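Local coordinates for protein large component of pyocin AP41 (Pseudomonas aeruginosa, PDB 4UHQ) that forms the nuclease domain of a bacteriocin of the colicin/pyocin nuclease family and probably acts as a DNA-cutting endonuclease, at residues A[43-46]-A[47-51]; A[52-55]-A[56-60]; A[70-73]-A[74-78]. All coordinates share one frame; numbering follows the deposited sequence. Where two conformers were deposited one is given.

Contact 1. Residues A[43-46]-A[47-51]; sequences KSWR and DFREQ
Arg-49 N donates to Trp-45 O at 2.8 Å, and the side chains of the same two residues share a water, which accepts from Arg-49 NH1 at 2.9 Å and, at a longer 3.3 Å, from Trp-45 NE1. The water lies in the indole plane, at the ring edge. Arg-49 reaches it by folding back at chi3 (72°), a bend that also lays one face of its guanidinium over Arg-46 CA. The six-membered ring of Trp-45 lies by Phe-48, CZ3 coming to 3.5 Å from Phe-48 CD1; the planes are nearly parallel but so far slid apart that the rings barely overlap.

On another flank, Arg-46 runs out fully extended and gives its NE proton almost straight to Glu-50 OE2, a 3.0 Å salt bridge. The oxygen sits in the guanidinium plane, yet the two flat groups stand nearly perpendicular (87°), and the donor arrives from above the carboxylate plane.

The first turn is closed by Ser-44 OG, which accepts from Asp-47 N at 3.1 Å. Asp-47 in turn looks back over the start of the helix: OD2 takes the proton of Lys-43 N at 2.9 Å on its anti lone pair, while OD1 receives Gln-51 NE2. An acid in the first turn would also be expected to interact favourably with the helix dipole. Beyond these residues, Trp-45, its side chain about 9 Å from the nickel ion, meets the ring of His-98, and Phe-48 packs edge-to-face with Phe-42. A serine N-cap followed by an i to i+4 salt bridge is the motif that opens helix 45-57.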
ATOM      1  N   LYS A  43     -11.360  -5.145 -11.289  1.00 34.76           N
ATOM      2  CA  LYS A  43     -11.402  -6.415 -11.992  1.00 38.49           C
ATOM      3  C   LYS A  43     -10.517  -7.471 -11.338  1.00 31.90           C
ATOM      4  O   LYS A  43     -10.734  -8.699 -11.526  1.00 36.44           O
ATOM      5  CB  LYS A  43     -10.972  -6.228 -13.451  1.00 42.33           C
ATOM      6  CG  LYS A  43     -11.699  -5.097 -14.174  1.00 51.39           C
ATOM      7  CD  LYS A  43     -11.337  -5.026 -15.660  1.00 53.46           C
ATOM      8  CE  LYS A  43     -12.308  -5.860 -16.483  1.00 65.82           C
ATOM      9  NZ  LYS A  43     -12.179  -5.724 -17.970  1.00 73.69           N
ATOM     10  N   SER A  44      -9.536  -6.989 -10.587  1.00 28.36           N
ATOM     11  CA  SER A  44      -8.438  -7.830 -10.110  1.00 28.55           C
ATOM     12  C   SER A  44      -7.611  -7.045  -9.129  1.00 27.67           C
ATOM     13  O   SER A  44      -7.736  -5.800  -9.036  1.00 26.00           O
ATOM     14  CB  SER A  44      -7.558  -8.284 -11.266  1.00 31.21           C
ATOM     15  OG  SER A  44      -6.827  -7.173 -11.775  1.00 31.38           O
ATOM     16  N   TRP A  45      -6.731  -7.736  -8.411  1.00 29.76           N
ATOM     17  CA  TRP A  45      -5.848  -7.010  -7.499  1.00 27.45           C
ATOM     18  C   TRP A  45      -4.914  -6.059  -8.272  1.00 26.28           C
ATOM     19  O   TRP A  45      -4.710  -4.911  -7.870  1.00 24.88           O
ATOM     20  CB  TRP A  45      -5.036  -7.982  -6.658  1.00 28.74           C
ATOM     21  CG  TRP A  45      -4.109  -7.243  -5.776  1.00 26.92           C
ATOM     22  CD1 TRP A  45      -2.753  -7.222  -5.861  1.00 34.30           C
ATOM     23  CD2 TRP A  45      -4.471  -6.355  -4.707  1.00 25.39           C
ATOM     24  NE1 TRP A  45      -2.235  -6.397  -4.880  1.00 32.79           N
ATOM     25  CE2 TRP A  45      -3.273  -5.865  -4.157  1.00 30.48           C
ATOM     26  CE3 TRP A  45      -5.695  -5.964  -4.142  1.00 25.73           C
ATOM     27  CZ2 TRP A  45      -3.269  -4.973  -3.096  1.00 28.38           C
ATOM     28  CZ3 TRP A  45      -5.668  -5.075  -3.099  1.00 25.73           C
ATOM     29  CH2 TRP A  45      -4.491  -4.617  -2.584  1.00 25.15           C
ATOM     30  N   ARG A  46      -4.382  -6.531  -9.400  1.00 27.32           N
ATOM     31  CA  ARG A  46      -3.561  -5.661 -10.242  1.00 26.63           C
ATOM     32  C   ARG A  46      -4.288  -4.359 -10.624  1.00 25.18           C
ATOM     33  O   ARG A  46      -3.698  -3.284 -10.613  1.00 23.79           O
ATOM     34  CB  ARG A  46      -3.148  -6.420 -11.504  1.00 29.50           C
ATOM     35  CG  ARG A  46      -2.469  -5.541 -12.564  1.00 33.37           C
ATOM     36  CD  ARG A  46      -2.002  -6.372 -13.739  1.00 41.69           C
ATOM     37  NE  ARG A  46      -1.306  -5.553 -14.723  1.00 56.71           N
ATOM     38  CZ  ARG A  46      -0.746  -6.038 -15.828  1.00 65.21           C
ATOM     39  NH1 ARG A  46      -0.800  -7.340 -16.085  1.00 69.04           N
ATOM     40  NH2 ARG A  46      -0.131  -5.224 -16.672  1.00 67.01           N
ATOM     41  N   ASP A  47      -5.551  -4.473 -11.028  1.00 26.20           N
ATOM     42  CA  ASP A  47      -6.347  -3.303 -11.357  1.00 25.61           C
ATOM     43  C   ASP A  47      -6.409  -2.362 -10.178  1.00 25.17           C
ATOM     44  O   ASP A  47      -6.201  -1.138 -10.302  1.00 25.19           O
ATOM     45  CB  ASP A  47      -7.759  -3.776 -11.781  1.00 27.77           C
ATOM     46  CG  ASP A  47      -8.636  -2.668 -12.331  1.00 34.26           C
ATOM     47  OD1 ASP A  47      -8.117  -1.652 -12.859  1.00 36.83           O
ATOM     48  OD2 ASP A  47      -9.885  -2.857 -12.279  1.00 35.00           O
ATOM     49  N   PHE A  48      -6.698  -2.902  -9.012  1.00 23.65           N
ATOM     50  CA  PHE A  48      -6.742  -2.036  -7.831  1.00 21.29           C
ATOM     51  C   PHE A  48      -5.385  -1.361  -7.566  1.00 23.09           C
ATOM     52  O   PHE A  48      -5.334  -0.159  -7.275  1.00 20.96           O
ATOM     53  CB  PHE A  48      -7.191  -2.836  -6.589  1.00 23.60           C
ATOM     54  CG  PHE A  48      -7.185  -2.015  -5.337  1.00 21.01           C
ATOM     55  CD1 PHE A  48      -6.052  -1.929  -4.565  1.00 24.21           C
ATOM     56  CD2 PHE A  48      -8.308  -1.312  -4.950  1.00 22.68           C
ATOM     57  CE1 PHE A  48      -6.033  -1.133  -3.421  1.00 22.62           C
ATOM     58  CE2 PHE A  48      -8.312  -0.533  -3.790  1.00 23.75           C
ATOM     59  CZ  PHE A  48      -7.184  -0.430  -3.029  1.00 22.48           C
ATOM     60  N   ARG A  49      -4.304  -2.135  -7.616  1.00 20.15           N
ATOM     61  CA  ARG A  49      -2.978  -1.602  -7.313  1.00 18.99           C
ATOM     62  C   ARG A  49      -2.640  -0.435  -8.253  1.00 20.93           C
ATOM     63  O   ARG A  49      -2.127   0.612  -7.814  1.00 19.22           O
ATOM     64  CB  ARG A  49      -1.927  -2.706  -7.444  1.00 21.92           C
ATOM     65  CG  ARG A  49      -0.481  -2.283  -7.162  1.00 23.26           C
ATOM     66  CD  ARG A  49       0.444  -3.478  -7.359  1.00 25.73           C
ATOM     67  NE  ARG A  49       0.574  -3.790  -8.784  1.00 27.42           N
ATOM     68  CZ  ARG A  49       0.388  -4.991  -9.328  1.00 34.01           C
ATOM     69  NH1 ARG A  49       0.061  -6.036  -8.573  1.00 38.48           N
ATOM     70  NH2 ARG A  49       0.538  -5.152 -10.645  1.00 41.71           N
ATOM     71  N   GLU A  50      -2.914  -0.609  -9.536  1.00 19.85           N
ATOM     72  CA  GLU A  50      -2.657   0.436 -10.519  1.00 20.31           C
ATOM     73  C   GLU A  50      -3.490   1.671 -10.210  1.00 22.48           C
ATOM     74  O   GLU A  50      -2.959   2.784 -10.216  1.00 21.16           O
ATOM     75  CB  GLU A  50      -2.935  -0.090 -11.932  1.00 22.66           C
ATOM     76  CG  GLU A  50      -1.932  -1.086 -12.351  1.00 24.24           C
ATOM     77  CD  GLU A  50      -2.313  -1.793 -13.639  1.00 32.07           C
ATOM     78  OE1 GLU A  50      -3.453  -1.586 -14.132  1.00 35.02           O
ATOM     79  OE2 GLU A  50      -1.484  -2.571 -14.153  1.00 34.25           O
ATOM     80  N   GLN A  51      -4.773   1.514  -9.890  1.00 21.93           N
ATOM     81  CA  GLN A  51      -5.600   2.686  -9.648  0.50 21.83           C
ATOM     82  C   GLN A  51      -5.220   3.319  -8.321  1.00 20.70           C
ATOM     83  O   GLN A  51      -5.328   4.542  -8.152  1.00 22.16           O
ATOM     84  CB  GLN A  51      -7.100   2.333  -9.707  0.50 23.40           C
ATOM     85  CG  GLN A  51      -7.543   1.842 -11.082  0.50 24.83           C
ATOM     86  CD  GLN A  51      -9.056   1.743 -11.236  0.50 29.31           C
ATOM     87  OE1 GLN A  51      -9.801   2.586 -10.738  0.50 36.13           O
ATOM     88  NE2 GLN A  51      -9.509   0.714 -11.940  0.50 36.27           N
TER
HETATM   89  O   HOH W   1       0.860  -6.600  -5.881  1.00 39.69           O

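Contact 2. Residues A[52-55]-A[56-60]; sequences FWMA and VSKDP
Val-56 sets its CG2 methyl against both Phe-52 and Trp-53 of the preceding turn, 3.8 Å from Phe-52 CE1 and equally far from Trp-53 CE3. The branch gets there because CG1 is the one that lies anti to the backbone N (chi1 169°), leaving CG2 beside that nitrogen and facing back along the helix. The two aromatics are themselves fitted together, Phe-52 CD1 standing 3.6 Å above the middle of one face of the Trp-53 indole.

At the polar side, Ser-57 turns its hydroxyl back onto the chain and donates to Met-54 O at a short 2.6 Å; the same carbonyl takes a weak bond from Lys-58 N. That amide also reaches Ala-55 O, at 3.1 Å, coming from well above the carbonyl plane, a sign that the regular helical pattern is tightening as it ends. Ala-55 O has a further donor in Gln-36 NE2.

Further out, Ile-33 and Leu-37 of helix 31-37 pack on Phe-52. Asp-59 OD2 accepts from Ala-62 N, the N-cap bond of helix 60-63, and from Gln-32 NE2; one residue, Lys-58, separates the end of helix 45-57 from this aspartate N-cap, with Pro-60 in the first turn of the next helix.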
ATOM      1  N   PHE A  52      -4.742   2.497  -7.376  1.00 17.93           N
ATOM      2  CA  PHE A  52      -4.277   3.029  -6.109  1.00 18.59           C
ATOM      3  C   PHE A  52      -3.110   3.995  -6.356  1.00 19.02           C
ATOM      4  O   PHE A  52      -3.077   5.119  -5.839  1.00 19.09           O
ATOM      5  CB  PHE A  52      -3.828   1.878  -5.171  1.00 19.16           C
ATOM      6  CG  PHE A  52      -3.236   2.369  -3.898  1.00 17.45           C
ATOM      7  CD1 PHE A  52      -1.876   2.632  -3.813  1.00 18.60           C
ATOM      8  CD2 PHE A  52      -4.017   2.527  -2.785  1.00 19.49           C
ATOM      9  CE1 PHE A  52      -1.327   3.136  -2.629  1.00 18.12           C
ATOM     10  CE2 PHE A  52      -3.471   2.969  -1.571  1.00 21.55           C
ATOM     11  CZ  PHE A  52      -2.125   3.306  -1.504  1.00 18.73           C
ATOM     12  N   TRP A  53      -2.110   3.552  -7.104  1.00 16.56           N
ATOM     13  CA  TRP A  53      -0.946   4.426  -7.247  1.00 16.16           C
ATOM     14  C   TRP A  53      -1.298   5.611  -8.133  1.00 18.57           C
ATOM     15  O   TRP A  53      -0.750   6.704  -7.947  1.00 19.31           O
ATOM     16  CB  TRP A  53       0.255   3.678  -7.778  1.00 18.26           C
ATOM     17  CG  TRP A  53       0.786   2.737  -6.709  1.00 18.18           C
ATOM     18  CD1 TRP A  53       0.747   1.382  -6.742  1.00 18.66           C
ATOM     19  CD2 TRP A  53       1.365   3.117  -5.449  1.00 18.15           C
ATOM     20  NE1 TRP A  53       1.304   0.879  -5.577  1.00 19.03           N
ATOM     21  CE2 TRP A  53       1.661   1.910  -4.759  1.00 19.05           C
ATOM     22  CE3 TRP A  53       1.617   4.348  -4.813  1.00 17.82           C
ATOM     23  CZ2 TRP A  53       2.253   1.885  -3.500  1.00 18.84           C
ATOM     24  CZ3 TRP A  53       2.232   4.311  -3.554  1.00 19.22           C
ATOM     25  CH2 TRP A  53       2.520   3.085  -2.905  1.00 18.79           C
ATOM     26  N   MET A  54      -2.221   5.442  -9.097  1.00 20.46           N
ATOM     27  CA  MET A  54      -2.681   6.639  -9.854  1.00 21.50           C
ATOM     28  C   MET A  54      -3.385   7.638  -8.929  1.00 21.17           C
ATOM     29  O   MET A  54      -3.213   8.857  -9.100  1.00 22.49           O
ATOM     30  CB  MET A  54      -3.606   6.216 -10.976  1.00 25.25           C
ATOM     31  CG  MET A  54      -2.928   5.252 -11.895  1.00 36.62           C
ATOM     32  SD  MET A  54      -3.329   5.739 -13.550  1.00 54.30           S
ATOM     33  CE  MET A  54      -2.999   7.537 -13.387  1.00 35.94           C
ATOM     34  N   ALA A  55      -4.153   7.155  -7.951  1.00 21.08           N
ATOM     35  CA  ALA A  55      -4.775   8.067  -6.986  1.00 22.57           C
ATOM     36  C   ALA A  55      -3.718   8.820  -6.189  1.00 21.43           C
ATOM     37  O   ALA A  55      -3.852  10.030  -5.964  1.00 24.11           O
ATOM     38  CB  ALA A  55      -5.703   7.297  -6.029  1.00 23.00           C
ATOM     39  N   VAL A  56      -2.671   8.119  -5.775  1.00 19.92           N
ATOM     40  CA  VAL A  56      -1.543   8.789  -5.108  1.00 17.32           C
ATOM     41  C   VAL A  56      -1.001   9.895  -5.994  1.00 21.37           C
ATOM     42  O   VAL A  56      -0.694  11.004  -5.546  1.00 23.25           O
ATOM     43  CB  VAL A  56      -0.459   7.769  -4.753  1.00 17.80           C
ATOM     44  CG1 VAL A  56       0.860   8.422  -4.295  1.00 20.51           C
ATOM     45  CG2 VAL A  56      -0.998   6.823  -3.646  1.00 20.27           C
ATOM     46  N   SER A  57      -0.825   9.589  -7.267  1.00 19.98           N
ATOM     47  CA  SER A  57      -0.227  10.565  -8.199  1.00 21.68           C
ATOM     48  C   SER A  57      -1.041  11.843  -8.346  1.00 24.01           C
ATOM     49  O   SER A  57      -0.479  12.893  -8.723  1.00 28.16           O
ATOM     50  CB  SER A  57      -0.019   9.883  -9.572  1.00 24.08           C
ATOM     51  OG  SER A  57      -1.211   9.936 -10.386  1.00 26.28           O
ATOM     52  N   LYS A  58      -2.346  11.768  -8.069  1.00 23.56           N
ATOM     53  CA  LYS A  58      -3.217  12.914  -8.226  1.00 27.26           C
ATOM     54  C   LYS A  58      -3.373  13.698  -6.936  1.00 26.70           C
ATOM     55  O   LYS A  58      -4.081  14.710  -6.930  1.00 28.53           O
ATOM     56  CB  LYS A  58      -4.584  12.453  -8.735  1.00 31.17           C
ATOM     57  CG  LYS A  58      -4.547  11.923 -10.155  1.00 38.96           C
ATOM     58  CD  LYS A  58      -5.821  11.161 -10.506  1.00 39.63           C
ATOM     59  CE  LYS A  58      -5.761  10.615 -11.928  1.00 47.60           C
ATOM     60  NZ  LYS A  58      -7.004   9.849 -12.262  1.00 52.19           N
ATOM     61  N   ASP A  59      -2.704  13.260  -5.869  1.00 23.61           N
ATOM     62  CA  ASP A  59      -2.842  13.955  -4.590  1.00 23.05           C
ATOM     63  C   ASP A  59      -1.576  14.696  -4.170  1.00 23.74           C
ATOM     64  O   ASP A  59      -0.568  14.070  -3.902  1.00 22.33           O
ATOM     65  CB  ASP A  59      -3.182  12.968  -3.473  1.00 25.57           C
ATOM     66  CG  ASP A  59      -3.428  13.674  -2.165  1.00 28.77           C
ATOM     67  OD1 ASP A  59      -4.379  14.448  -2.116  1.00 32.86           O
ATOM     68  OD2 ASP A  59      -2.657  13.498  -1.202  1.00 31.75           O
ATOM     69  N   PRO A  60      -1.623  16.025  -4.098  1.00 24.06           N
ATOM     70  CA  PRO A  60      -0.358  16.741  -3.838  1.00 28.10           C
ATOM     71  C   PRO A  60       0.318  16.358  -2.530  1.00 24.88           C
ATOM     72  O   PRO A  60       1.556  16.236  -2.499  1.00 25.46           O
ATOM     73  CB  PRO A  60      -0.801  18.202  -3.812  1.00 26.83           C
ATOM     74  CG  PRO A  60      -1.974  18.217  -4.804  1.00 32.16           C
ATOM     75  CD  PRO A  60      -2.704  16.911  -4.522  1.00 26.20           C
TER

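Contact 3. Residues A[70-73]-A[74-78]; sequences NRYF and VSQGL
Gln-76 folds over Tyr-72, its CG lying above one face of the phenol ring, 4.0 Å from the centroid, in a CH-pi contact. In the glutamine, CG lies beside the backbone N and the chain bends once, at chi2 (-57°), instead of running out straight. The bend carries the amide over towards the ring, and its rotation leaves the two planes 4° apart and directs NE2 to Ser-75 OG at 3.0 Å, with the oxygen close to the amide plane. The serine hydroxyl therefore works twice, accepting from Gln-76 and donating to Tyr-72 O at 2.6 Å. Its chi1 of 78° sets OG between its own nitrogen and carbonyl carbon, from where it reaches back to Tyr-72 O. Tyr-72 also touches a crystal neighbour, which may influence how its ring is set.

In Phe-73, unlike Tyr-72, CG is anti to the carbonyl carbon, and the ring receives Leu-78 CD1 at its edge, 4.1 Å from Phe-73 CD1. Between them the chain turns by a Schellman motif: Leu-78 N bonds to Phe-73 O at 3.1 Å, Gly-77 N to Val-74 O, and Gly-77 supplies the positive phi. Gln-76 N reaches Phe-73 O too, at 2.9 Å, from the opposite face of the carbonyl plane to Leu-78 N.

Val-74 faces the inside of the fold, where it meets Ser-57 of helix 45-57 and Leu-63 of helix 60-63. Asn-70 OD1 accepts from Tyr-81 N, tying helix 68-75 to the chain that follows its C-terminal turn.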
ATOM      1  N   ASN A  70      10.012   8.651  -8.589  1.00 15.14           N
ATOM      2  CA  ASN A  70       8.848   7.950  -8.066  1.00 15.62           C
ATOM      3  C   ASN A  70       7.521   8.650  -8.374  1.00 16.27           C
ATOM      4  O   ASN A  70       6.493   7.954  -8.561  1.00 18.26           O
ATOM      5  CB  ASN A  70       8.976   7.738  -6.561  1.00 16.99           C
ATOM      6  CG  ASN A  70       9.783   6.491  -6.253  1.00 17.86           C
ATOM      7  OD1 ASN A  70       9.935   5.605  -7.101  1.00 18.17           O
ATOM      8  ND2 ASN A  70      10.332   6.444  -5.035  1.00 20.43           N
ATOM      9  N   ARG A  71       7.523   9.986  -8.512  1.00 15.97           N
ATOM     10  CA  ARG A  71       6.300  10.671  -8.971  1.00 16.85           C
ATOM     11  C   ARG A  71       5.920  10.255 -10.399  1.00 17.41           C
ATOM     12  O   ARG A  71       4.707  10.061 -10.720  1.00 18.24           O
ATOM     13  CB  ARG A  71       6.521  12.181  -8.925  1.00 18.42           C
ATOM     14  CG  ARG A  71       6.803  12.648  -7.471  1.00 19.46           C
ATOM     15  CD  ARG A  71       7.060  14.146  -7.463  1.00 19.06           C
ATOM     16  NE  ARG A  71       7.597  14.475  -6.154  1.00 19.66           N
ATOM     17  CZ  ARG A  71       7.374  15.603  -5.513  1.00 19.06           C
ATOM     18  NH1 ARG A  71       6.668  16.593  -6.064  1.00 22.57           N
ATOM     19  NH2 ARG A  71       7.891  15.733  -4.293  1.00 21.01           N
ATOM     20  N   TYR A  72       6.949  10.110 -11.242  1.00 17.67           N
ATOM     21  CA  TYR A  72       6.681   9.589 -12.581  1.00 17.06           C
ATOM     22  C   TYR A  72       6.054   8.187 -12.493  1.00 18.30           C
ATOM     23  O   TYR A  72       5.013   7.925 -13.117  1.00 17.91           O
ATOM     24  CB  TYR A  72       7.953   9.538 -13.427  1.00 18.07           C
ATOM     25  CG  TYR A  72       7.658   8.858 -14.725  1.00 18.34           C
ATOM     26  CD1 TYR A  72       7.013   9.552 -15.706  1.00 21.15           C
ATOM     27  CD2 TYR A  72       7.981   7.505 -14.916  1.00 22.53           C
ATOM     28  CE1 TYR A  72       6.690   8.939 -16.915  1.00 25.92           C
ATOM     29  CE2 TYR A  72       7.671   6.908 -16.155  1.00 23.34           C
ATOM     30  CZ  TYR A  72       7.024   7.623 -17.085  1.00 24.81           C
ATOM     31  OH  TYR A  72       6.699   7.090 -18.333  1.00 34.20           O
ATOM     32  N   PHE A  73       6.692   7.297 -11.740  1.00 16.59           N
ATOM     33  CA  PHE A  73       6.133   5.935 -11.721  1.00 16.41           C
ATOM     34  C   PHE A  73       4.696   5.881 -11.212  1.00 16.28           C
ATOM     35  O   PHE A  73       3.889   5.178 -11.846  1.00 16.41           O
ATOM     36  CB  PHE A  73       7.074   5.006 -10.924  1.00 17.91           C
ATOM     37  CG  PHE A  73       8.351   4.726 -11.663  1.00 17.44           C
ATOM     38  CD1 PHE A  73       8.347   4.020 -12.879  1.00 24.10           C
ATOM     39  CD2 PHE A  73       9.559   5.164 -11.171  1.00 20.64           C
ATOM     40  CE1 PHE A  73       9.536   3.780 -13.589  1.00 26.81           C
ATOM     41  CE2 PHE A  73      10.714   4.949 -11.911  1.00 20.06           C
ATOM     42  CZ  PHE A  73      10.708   4.277 -13.080  1.00 22.31           C
ATOM     43  N   VAL A  74       4.342   6.598 -10.141  1.00 15.82           N
ATOM     44  CA  VAL A  74       2.960   6.478  -9.662  1.00 17.40           C
ATOM     45  C   VAL A  74       1.994   7.088 -10.660  1.00 19.03           C
ATOM     46  O   VAL A  74       0.850   6.616 -10.737  1.00 18.59           O
ATOM     47  CB  VAL A  74       2.727   7.065  -8.228  1.00 18.33           C
ATOM     48  CG1 VAL A  74       3.571   6.217  -7.203  1.00 18.03           C
ATOM     49  CG2 VAL A  74       3.114   8.539  -8.137  1.00 18.49           C
ATOM     50  N   SER A  75       2.444   8.073 -11.446  1.00 18.61           N
ATOM     51  CA  SER A  75       1.538   8.619 -12.478  1.00 18.71           C
ATOM     52  C   SER A  75       1.193   7.590 -13.544  1.00 21.47           C
ATOM     53  O   SER A  75       0.229   7.767 -14.308  1.00 24.16           O
ATOM     54  CB  SER A  75       2.185   9.852 -13.108  1.00 20.80           C
ATOM     55  OG  SER A  75       3.210   9.561 -14.071  1.00 22.85           O
ATOM     56  N   GLN A  76       2.004   6.537 -13.630  1.00 18.95           N
ATOM     57  CA  GLN A  76       1.750   5.447 -14.570  1.00 19.19           C
ATOM     58  C   GLN A  76       1.045   4.267 -13.931  1.00 19.04           C
ATOM     59  O   GLN A  76       0.866   3.231 -14.582  1.00 24.20           O
ATOM     60  CB  GLN A  76       3.073   4.986 -15.180  1.00 20.33           C
ATOM     61  CG  GLN A  76       3.882   6.114 -15.839  1.00 21.18           C
ATOM     62  CD  GLN A  76       3.106   6.811 -16.902  1.00 26.19           C
ATOM     63  OE1 GLN A  76       2.775   6.210 -17.920  1.00 29.72           O
ATOM     64  NE2 GLN A  76       2.787   8.077 -16.689  1.00 29.03           N
ATOM     65  N   GLY A  77       0.629   4.431 -12.681  1.00 19.00           N
ATOM     66  CA  GLY A  77      -0.031   3.339 -11.964  1.00 19.10           C
ATOM     67  C   GLY A  77       0.947   2.289 -11.462  1.00 21.28           C
ATOM     68  O   GLY A  77       0.556   1.160 -11.139  1.00 22.82           O
ATOM     69  N   LEU A  78       2.224   2.651 -11.413  1.00 20.10           N
ATOM     70  CA  LEU A  78       3.247   1.741 -10.901  1.00 18.77           C
ATOM     71  C   LEU A  78       3.714   2.110  -9.512  1.00 19.00           C
ATOM     72  O   LEU A  78       3.720   3.270  -9.136  1.00 18.90           O
ATOM     73  CB  LEU A  78       4.459   1.741 -11.836  1.00 20.42           C
ATOM     74  CG  LEU A  78       4.098   1.360 -13.255  1.00 23.64           C
ATOM     75  CD1 LEU A  78       5.321   1.596 -14.159  1.00 28.71           C
ATOM     76  CD2 LEU A  78       3.692  -0.082 -13.316  1.00 29.51           C
TER

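How the contacts relate
Contacts 1 and 2 occupy the two ends of helix 45-57, while contact 3 closes helix 68-75 beside it. Contact 1 is mainly a surface arrangement of charges, a water and a capping hydroxyl, with Phe-48 as its buried residue; contacts 2 and 3 are partly buried and mix apolar packing with helix-ending bonds. Both endings use a serine hydroxyl turned back to a carbonyl three residues earlier, but one leads to a new N-cap and the other to a glycine-based Schellman turn. Contacts 2 and 3 lie side by side, with Met-54 CG 3.5 Å from Gly-77 CA and Trp-53 O against Val-74 CB. Contact 1 touches contact 3 more lightly, through Glu-50 CG and Gly-77 O.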